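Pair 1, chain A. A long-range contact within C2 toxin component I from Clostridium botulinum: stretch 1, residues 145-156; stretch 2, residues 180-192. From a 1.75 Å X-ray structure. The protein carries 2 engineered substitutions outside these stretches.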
# COMPACT_ATOMS: atom_id res chain seq x y z
N SER A 145 7.69 -2.15 -0.18
CA SER A 145 8.97 -2.82 -0.39
C SER A 145 9.33 -3.53 0.91
O SER A 145 8.56 -3.52 1.85
CB SER A 145 10.08 -1.82 -0.74
OG SER A 145 10.26 -0.90 0.36
N PHE A 146 10.50 -4.18 0.91
CA PHE A 146 11.08 -4.66 2.17
C PHE A 146 11.19 -3.45 3.09
O PHE A 146 11.41 -2.31 2.60
CB PHE A 146 12.48 -5.18 1.90
CG PHE A 146 12.48 -6.28 0.89
CD1 PHE A 146 11.96 -7.56 1.23
CD2 PHE A 146 12.92 -6.02 -0.40
CE1 PHE A 146 11.95 -8.62 0.27
CE2 PHE A 146 12.93 -7.07 -1.37
CZ PHE A 146 12.45 -8.35 -1.04
N ILE A 147 11.07 -3.69 4.38
CA ILE A 147 11.17 -2.63 5.37
C ILE A 147 12.49 -2.83 6.13
O ILE A 147 12.95 -3.98 6.32
CB ILE A 147 9.89 -2.62 6.26
CG1 ILE A 147 9.75 -1.36 7.09
CG2 ILE A 147 9.82 -3.89 7.11
CD1 ILE A 147 8.43 -1.33 7.91
N SER A 148 13.16 -1.72 6.47
CA SER A 148 14.45 -1.80 7.17
C SER A 148 14.22 -1.31 8.58
O SER A 148 13.47 -0.37 8.78
CB SER A 148 15.46 -0.89 6.50
OG SER A 148 15.77 -1.35 5.17
N LEU A 149 14.85 -1.94 9.57
CA LEU A 149 14.73 -1.49 10.96
C LEU A 149 16.12 -1.09 11.43
O LEU A 149 16.96 -1.98 11.68
CB LEU A 149 14.20 -2.62 11.83
CG LEU A 149 13.95 -2.18 13.29
CD1 LEU A 149 12.57 -1.51 13.56
CD2 LEU A 149 14.09 -3.41 14.25
N GLY A 150 16.40 0.22 11.49
CA GLY A 150 17.73 0.72 11.93
C GLY A 150 17.87 0.47 13.43
O GLY A 150 16.93 0.69 14.18
N LEU A 151 19.04 -0.03 13.86
CA LEU A 151 19.14 -0.51 15.23
C LEU A 151 19.67 0.51 16.21
O LEU A 151 19.56 0.29 17.42
CB LEU A 151 20.02 -1.78 15.31
CG LEU A 151 19.36 -2.94 14.56
CD1 LEU A 151 20.25 -4.18 14.63
CD2 LEU A 151 17.96 -3.24 15.07
N ASN A 152 20.23 1.62 15.72
CA ASN A 152 20.65 2.65 16.66
C ASN A 152 20.56 4.04 16.05
O ASN A 152 20.11 4.17 14.88
CB ASN A 152 22.07 2.38 17.23
CG ASN A 152 23.16 2.42 16.17
OD1 ASN A 152 23.05 3.15 15.18
ND2 ASN A 152 24.23 1.62 16.35
N ASP A 153 20.96 5.07 16.80
CA ASP A 153 20.66 6.44 16.30
C ASP A 153 21.51 6.82 15.08
O ASP A 153 21.24 7.86 14.46
CB ASP A 153 20.78 7.52 17.38
CG ASP A 153 19.70 7.44 18.41
OD1 ASP A 153 18.86 6.51 18.41
OD2 ASP A 153 19.71 8.35 19.27
N ASN A 154 22.53 6.02 14.74
CA ASN A 154 23.27 6.26 13.50
C ASN A 154 22.38 6.11 12.28
O ASN A 154 22.72 6.61 11.19
CB ASN A 154 24.50 5.33 13.39
CG ASN A 154 25.62 5.75 14.30
OD1 ASN A 154 25.56 6.83 14.90
ND2 ASN A 154 26.62 4.91 14.44
N SER A 155 21.24 5.44 12.46
CA SER A 155 20.29 5.24 11.39
C SER A 155 19.44 6.46 11.14
O SER A 155 18.84 6.54 10.08
CB SER A 155 19.38 4.04 11.66
OG SER A 155 20.15 2.84 11.52
N ILE A 156 19.39 7.42 12.07
CA ILE A 156 18.56 8.61 11.90
C ILE A 156 19.21 9.57 10.90
O ILE A 156 20.36 9.97 11.10
CB ILE A 156 18.33 9.29 13.24
CG1 ILE A 156 17.58 8.34 14.18
CG2 ILE A 156 17.57 10.64 13.06
CD1 ILE A 156 17.60 8.83 15.63
N LYS A 180 29.15 1.03 7.11
CA LYS A 180 30.19 1.35 8.07
C LYS A 180 29.59 1.73 9.42
O LYS A 180 30.06 1.25 10.43
CB LYS A 180 31.22 2.40 7.58
CG LYS A 180 32.47 2.54 8.50
CD LYS A 180 33.28 3.87 8.30
CE LYS A 180 34.39 3.72 7.23
NZ LYS A 180 33.88 3.47 5.82
N GLU A 181 28.56 2.59 9.45
CA GLU A 181 28.13 3.11 10.74
C GLU A 181 26.73 2.66 11.19
O GLU A 181 26.32 2.93 12.33
CB GLU A 181 28.22 4.63 10.78
CG GLU A 181 29.68 5.18 10.73
CD GLU A 181 30.54 4.86 11.96
OE1 GLU A 181 30.15 4.02 12.82
OE2 GLU A 181 31.64 5.46 12.07
N THR A 182 26.00 2.01 10.29
CA THR A 182 24.64 1.56 10.61
C THR A 182 24.49 0.05 10.56
O THR A 182 25.13 -0.65 9.77
CB THR A 182 23.50 2.15 9.71
OG1 THR A 182 23.57 1.59 8.41
CG2 THR A 182 23.52 3.70 9.65
N VAL A 183 23.56 -0.42 11.38
CA VAL A 183 23.18 -1.82 11.37
C VAL A 183 21.66 -1.87 11.29
O VAL A 183 20.99 -1.13 12.02
CB VAL A 183 23.68 -2.51 12.67
CG1 VAL A 183 23.45 -4.03 12.59
CG2 VAL A 183 25.14 -2.18 12.90
N SER A 184 21.10 -2.74 10.45
CA SER A 184 19.65 -2.79 10.26
C SER A 184 19.14 -4.21 10.08
O SER A 184 19.85 -5.10 9.57
CB SER A 184 19.20 -1.97 9.01
OG SER A 184 19.63 -0.63 9.10
N LEU A 185 17.93 -4.44 10.51
CA LEU A 185 17.25 -5.68 10.08
C LEU A 185 16.57 -5.38 8.74
O LEU A 185 16.21 -4.24 8.47
CB LEU A 185 16.17 -6.14 11.05
CG LEU A 185 16.53 -6.24 12.55
CD1 LEU A 185 15.46 -6.87 13.35
CD2 LEU A 185 17.87 -7.02 12.70
N LEU A 186 16.36 -6.43 7.96
CA LEU A 186 15.58 -6.33 6.75
C LEU A 186 14.38 -7.23 7.00
O LEU A 186 14.55 -8.39 7.40
CB LEU A 186 16.41 -6.87 5.56
CG LEU A 186 15.67 -6.63 4.23
CD1 LEU A 186 15.53 -5.15 3.94
CD2 LEU A 186 16.44 -7.33 3.12
N LEU A 187 13.17 -6.72 6.77
CA LEU A 187 11.96 -7.54 6.99
C LEU A 187 11.17 -7.64 5.67
O LEU A 187 11.47 -6.89 4.73
CB LEU A 187 11.06 -6.96 8.10
CG LEU A 187 11.76 -6.47 9.36
CD1 LEU A 187 10.68 -5.82 10.24
CD2 LEU A 187 12.40 -7.63 10.10
N ASN A 188 10.22 -8.57 5.62
CA ASN A 188 9.44 -8.87 4.42
C ASN A 188 8.75 -7.62 3.88
O ASN A 188 8.47 -6.63 4.60
CB ASN A 188 8.36 -9.89 4.80
CG ASN A 188 8.91 -11.28 4.97
OD1 ASN A 188 9.97 -11.58 4.42
ND2 ASN A 188 8.16 -12.16 5.61
N GLN A 189 8.38 -7.71 2.60
CA GLN A 189 7.58 -6.69 1.97
C GLN A 189 6.18 -6.66 2.61
O GLN A 189 5.67 -7.69 3.12
CB GLN A 189 7.33 -7.12 0.52
CG GLN A 189 8.58 -7.13 -0.37
CD GLN A 189 8.19 -7.17 -1.84
OE1 GLN A 189 8.60 -8.07 -2.54
NE2 GLN A 189 7.39 -6.17 -2.31
N GLY A 190 5.54 -5.49 2.54
CA GLY A 190 4.11 -5.42 2.79
C GLY A 190 3.65 -5.24 4.23
O GLY A 190 2.47 -5.46 4.54
N PHE A 191 4.55 -4.84 5.12
CA PHE A 191 4.11 -4.47 6.46
C PHE A 191 3.61 -3.06 6.42
O PHE A 191 4.08 -2.25 5.60
CB PHE A 191 5.28 -4.51 7.47
CG PHE A 191 5.63 -5.91 7.91
CD1 PHE A 191 4.73 -6.63 8.67
CD2 PHE A 191 6.86 -6.47 7.57
CE1 PHE A 191 5.02 -7.94 9.08
CE2 PHE A 191 7.18 -7.80 7.97
CZ PHE A 191 6.25 -8.50 8.74
N SER A 192 2.74 -2.74 7.38
CA SER A 192 2.30 -1.38 7.59
C SER A 192 2.70 -0.90 8.97
O SER A 192 3.00 -1.72 9.86
CB SER A 192 0.77 -1.28 7.51
OG SER A 192 0.36 -1.60 6.17
O HOH W 1 7.27 -4.12 4.64
O HOH W 2 17.61 -3.29 6.28
O HOH W 3 22.21 1.77 12.91

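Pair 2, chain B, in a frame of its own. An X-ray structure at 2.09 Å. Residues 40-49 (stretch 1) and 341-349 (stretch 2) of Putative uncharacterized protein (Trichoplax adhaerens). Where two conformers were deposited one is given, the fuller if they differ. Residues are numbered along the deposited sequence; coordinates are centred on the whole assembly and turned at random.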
# COMPACT_ATOMS: atom_id res chain seq x y z
N THR B 40 -11.55 1.65 -1.45
CA THR B 40 -12.54 1.02 -2.32
C THR B 40 -11.97 -0.27 -2.90
O THR B 40 -10.83 -0.29 -3.37
CB THR B 40 -12.94 1.97 -3.45
OG1 THR B 40 -13.68 3.08 -2.91
CG2 THR B 40 -13.80 1.25 -4.49
N ILE B 41 -12.77 -1.34 -2.85
CA ILE B 41 -12.40 -2.64 -3.40
C ILE B 41 -13.43 -3.01 -4.45
O ILE B 41 -14.63 -3.06 -4.15
CB ILE B 41 -12.33 -3.72 -2.30
CG1 ILE B 41 -11.48 -3.24 -1.12
CG2 ILE B 41 -11.78 -5.02 -2.87
CD1 ILE B 41 -10.03 -3.01 -1.44
N ASP B 42 -12.98 -3.28 -5.67
CA ASP B 42 -13.83 -3.78 -6.74
C ASP B 42 -13.39 -5.20 -7.09
O ASP B 42 -12.23 -5.43 -7.41
CB ASP B 42 -13.76 -2.89 -7.98
CG ASP B 42 -14.36 -1.52 -7.75
OD1 ASP B 42 -15.26 -1.39 -6.90
OD2 ASP B 42 -13.93 -0.56 -8.43
N ILE B 43 -14.33 -6.15 -7.01
CA ILE B 43 -14.06 -7.56 -7.23
C ILE B 43 -14.97 -8.05 -8.36
O ILE B 43 -16.20 -7.95 -8.25
CB ILE B 43 -14.30 -8.39 -5.96
CG1 ILE B 43 -13.61 -7.76 -4.76
CG2 ILE B 43 -13.83 -9.83 -6.16
CD1 ILE B 43 -13.81 -8.53 -3.47
N THR B 44 -14.37 -8.59 -9.42
CA THR B 44 -15.17 -9.05 -10.55
C THR B 44 -15.87 -10.36 -10.22
O THR B 44 -15.36 -11.20 -9.47
CB THR B 44 -14.30 -9.23 -11.79
OG1 THR B 44 -13.42 -10.35 -11.60
CG2 THR B 44 -13.48 -7.98 -12.06
N GLU B 45 -17.07 -10.52 -10.77
CA GLU B 45 -17.81 -11.77 -10.59
C GLU B 45 -17.05 -12.95 -11.19
O GLU B 45 -17.11 -14.06 -10.65
CB GLU B 45 -19.20 -11.64 -11.21
CG GLU B 45 -20.09 -12.88 -11.07
CD GLU B 45 -19.87 -13.89 -12.19
OE1 GLU B 45 -19.27 -13.51 -13.22
OE2 GLU B 45 -20.28 -15.05 -12.03
N LYS B 46 -16.33 -12.72 -12.29
CA LYS B 46 -15.65 -13.81 -12.98
C LYS B 46 -14.58 -14.45 -12.10
O LYS B 46 -14.45 -15.68 -12.07
CB LYS B 46 -15.04 -13.31 -14.28
CG LYS B 46 -14.55 -14.41 -15.21
CD LYS B 46 -13.55 -13.87 -16.21
CE LYS B 46 -14.07 -12.60 -16.87
NZ LYS B 46 -12.99 -11.88 -17.60
N CYS B 47 -13.78 -13.64 -11.40
CA CYS B 47 -12.73 -14.24 -10.58
C CYS B 47 -13.32 -14.91 -9.34
O CYS B 47 -12.80 -15.93 -8.88
CB CYS B 47 -11.65 -13.21 -10.22
SG CYS B 47 -12.03 -11.98 -8.94
N LEU B 48 -14.41 -14.37 -8.80
CA LEU B 48 -15.13 -15.07 -7.73
C LEU B 48 -15.71 -16.38 -8.24
O LEU B 48 -15.70 -17.39 -7.52
CB LEU B 48 -16.24 -14.18 -7.16
CG LEU B 48 -15.81 -12.97 -6.33
CD1 LEU B 48 -17.02 -12.12 -5.98
CD2 LEU B 48 -15.08 -13.41 -5.07
N ARG B 49 -16.23 -16.40 -9.47
CA ARG B 49 -16.77 -17.63 -10.03
C ARG B 49 -15.67 -18.67 -10.22
O ARG B 49 -15.88 -19.86 -9.94
CB ARG B 49 -17.48 -17.34 -11.35
CG ARG B 49 -18.13 -18.57 -11.98
CD ARG B 49 -18.77 -18.25 -13.32
NE ARG B 49 -19.94 -17.38 -13.18
CZ ARG B 49 -21.17 -17.81 -12.96
NH1 ARG B 49 -21.42 -19.11 -12.87
NH2 ARG B 49 -22.17 -16.94 -12.85
N ASN B 341 -19.32 -8.05 -17.48
CA ASN B 341 -18.27 -7.59 -16.60
C ASN B 341 -18.87 -7.13 -15.28
O ASN B 341 -18.55 -6.04 -14.78
CB ASN B 341 -17.47 -6.46 -17.26
CG ASN B 341 -16.75 -6.92 -18.51
OD1 ASN B 341 -15.86 -7.77 -18.45
ND2 ASN B 341 -17.14 -6.37 -19.66
N GLU B 342 -19.74 -7.96 -14.70
CA GLU B 342 -20.32 -7.65 -13.40
C GLU B 342 -19.23 -7.67 -12.33
O GLU B 342 -18.28 -8.46 -12.40
CB GLU B 342 -21.42 -8.64 -13.06
CG GLU B 342 -22.59 -8.64 -14.05
CD GLU B 342 -23.36 -7.33 -14.04
OE1 GLU B 342 -23.67 -6.84 -12.93
OE2 GLU B 342 -23.63 -6.79 -15.13
N TYR B 343 -19.36 -6.80 -11.34
CA TYR B 343 -18.38 -6.75 -10.27
C TYR B 343 -19.07 -6.37 -8.98
O TYR B 343 -20.24 -5.97 -8.96
CB TYR B 343 -17.23 -5.78 -10.59
CG TYR B 343 -17.65 -4.33 -10.55
CD1 TYR B 343 -18.31 -3.75 -11.62
CD2 TYR B 343 -17.39 -3.55 -9.43
CE1 TYR B 343 -18.70 -2.43 -11.58
CE2 TYR B 343 -17.77 -2.23 -9.38
CZ TYR B 343 -18.43 -1.67 -10.46
OH TYR B 343 -18.82 -0.35 -10.42
N MSE B 344 -18.33 -6.48 -7.89
CA MSE B 344 -18.82 -6.13 -6.57
C MSE B 344 -17.90 -5.07 -5.96
O MSE B 344 -16.68 -5.19 -6.00
CB MSE B 344 -18.88 -7.39 -5.72
CG MSE B 344 -18.84 -7.19 -4.23
SE MSE B 344 -18.52 -8.92 -3.38
CE MSE B 344 -18.76 -8.40 -1.55
N ARG B 345 -18.50 -4.01 -5.41
CA ARG B 345 -17.75 -2.92 -4.79
C ARG B 345 -17.95 -2.95 -3.28
O ARG B 345 -19.09 -2.99 -2.80
CB ARG B 345 -18.18 -1.56 -5.35
CG ARG B 345 -17.55 -0.39 -4.60
CD ARG B 345 -17.53 0.89 -5.41
NE ARG B 345 -16.73 0.77 -6.63
CZ ARG B 345 -16.33 1.80 -7.37
NH1 ARG B 345 -16.65 3.04 -7.02
NH2 ARG B 345 -15.61 1.59 -8.47
N LEU B 346 -16.84 -2.94 -2.55
CA LEU B 346 -16.84 -2.83 -1.10
C LEU B 346 -16.13 -1.54 -0.69
O LEU B 346 -15.12 -1.17 -1.28
CB LEU B 346 -16.15 -4.03 -0.45
CG LEU B 346 -16.85 -5.38 -0.59
CD1 LEU B 346 -15.97 -6.52 -0.11
CD2 LEU B 346 -18.17 -5.36 0.17
N GLN B 347 -16.69 -0.87 0.31
CA GLN B 347 -16.14 0.37 0.84
C GLN B 347 -15.59 0.12 2.24
O GLN B 347 -16.29 -0.42 3.10
CB GLN B 347 -17.22 1.46 0.89
CG GLN B 347 -17.89 1.75 -0.45
CD GLN B 347 -17.04 2.63 -1.35
OE1 GLN B 347 -17.03 3.85 -1.19
NE2 GLN B 347 -16.35 2.02 -2.30
N LEU B 348 -14.33 0.49 2.46
CA LEU B 348 -13.67 0.27 3.74
C LEU B 348 -13.14 1.60 4.25
O LEU B 348 -12.23 2.18 3.65
CB LEU B 348 -12.54 -0.76 3.62
CG LEU B 348 -12.92 -2.24 3.38
CD1 LEU B 348 -13.36 -2.48 1.95
CD2 LEU B 348 -11.78 -3.18 3.74
N VAL B 349 -13.72 2.08 5.35
CA VAL B 349 -13.23 3.27 6.04
C VAL B 349 -12.76 2.83 7.42
O VAL B 349 -13.51 2.93 8.40
CB VAL B 349 -14.30 4.37 6.13
CG1 VAL B 349 -13.74 5.63 6.78
CG2 VAL B 349 -14.85 4.69 4.74
O HOH W 4 -16.95 -10.20 -13.94

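What backbone arrangement do the two pairs share? Each joins two antiparallel strands, running at 152° to each other in pair 1 and 161° in pair 2, and 14 central residues superpose with an RMSD of 0.7 Å. Ile A147 falls on Ile B41 and Leu A187 on Leu B346, and each of these couples is a hydrogen-bonded pair. Leu A187 N donates to Ile A147 O at 2.8 Å, as Leu B346 N does to Ile B41 O at 2.7 Å. Two residues on, Leu A149 and Leu A185 match Ile B43 and Met B344, with the same two-way bonding. The ladder ends alike: Leu A151 N reaches Val A183 O at 2.9 Å, and Glu B45 N reaches Glu B342 O at 2.9 Å.

How is the face carrying these hydrogen-bonded pairs packed? Both proteins fill it with buried apolar side chains. In pair 1, Ile A147 CG2 lies 3.5 Å from Leu A187 CB, and Leu A149 CD2 lies 3.8 Å from Leu A185 CD1. The matched Ile B41 and Leu B346 are looser, CB to CB 4.3 Å. Beyond the matched positions, Ile A147 CG2 also meets Phe A191 CD2 at 4.0 Å, whereas Ile B41 CG1 meets Leu B348 CD1 at 3.7 Å. The selenomethionine Met B344 takes the place of Leu A185, and its SE comes within 4.4 Å of Leu B48 CD1, so this face also receives a side chain from the helix.

What occupies the other face? Here the solutions diverge. Ser A148 and Leu A186 match Asp B42 and Arg B345. The first couple makes a modest contact, Ser A148 OG to Leu A186 CD1 at 4.0 Å, with a water joining Ser A148 OG to Leu A185 O. The second forms a salt bridge: Arg B345 NE donates to Asp B42 OD1 at 2.6 Å and Arg B345 NH2 to Asp B42 OD2 at 2.7 Å, so two bonds tie the charged groups together. Next along, Phe A146 matches Thr B40. The phenylalanine ring receives Gln A189 CG over one face, 3.7 Å from Phe A146 CE1; the threonine instead places CG2 over the guanidinium, 3.7 Å from Arg B345 NE.

Why does the turn after the first strand differ? Gly A150 matches Thr B44. A CB on the glycine would clash with Ser A155 OG, which the 3-10 segment brings close. In pair 2 a helix begins there instead, and Thr B44 OG1 caps it through a weak bond from Cys B47 N at 3.3 Å.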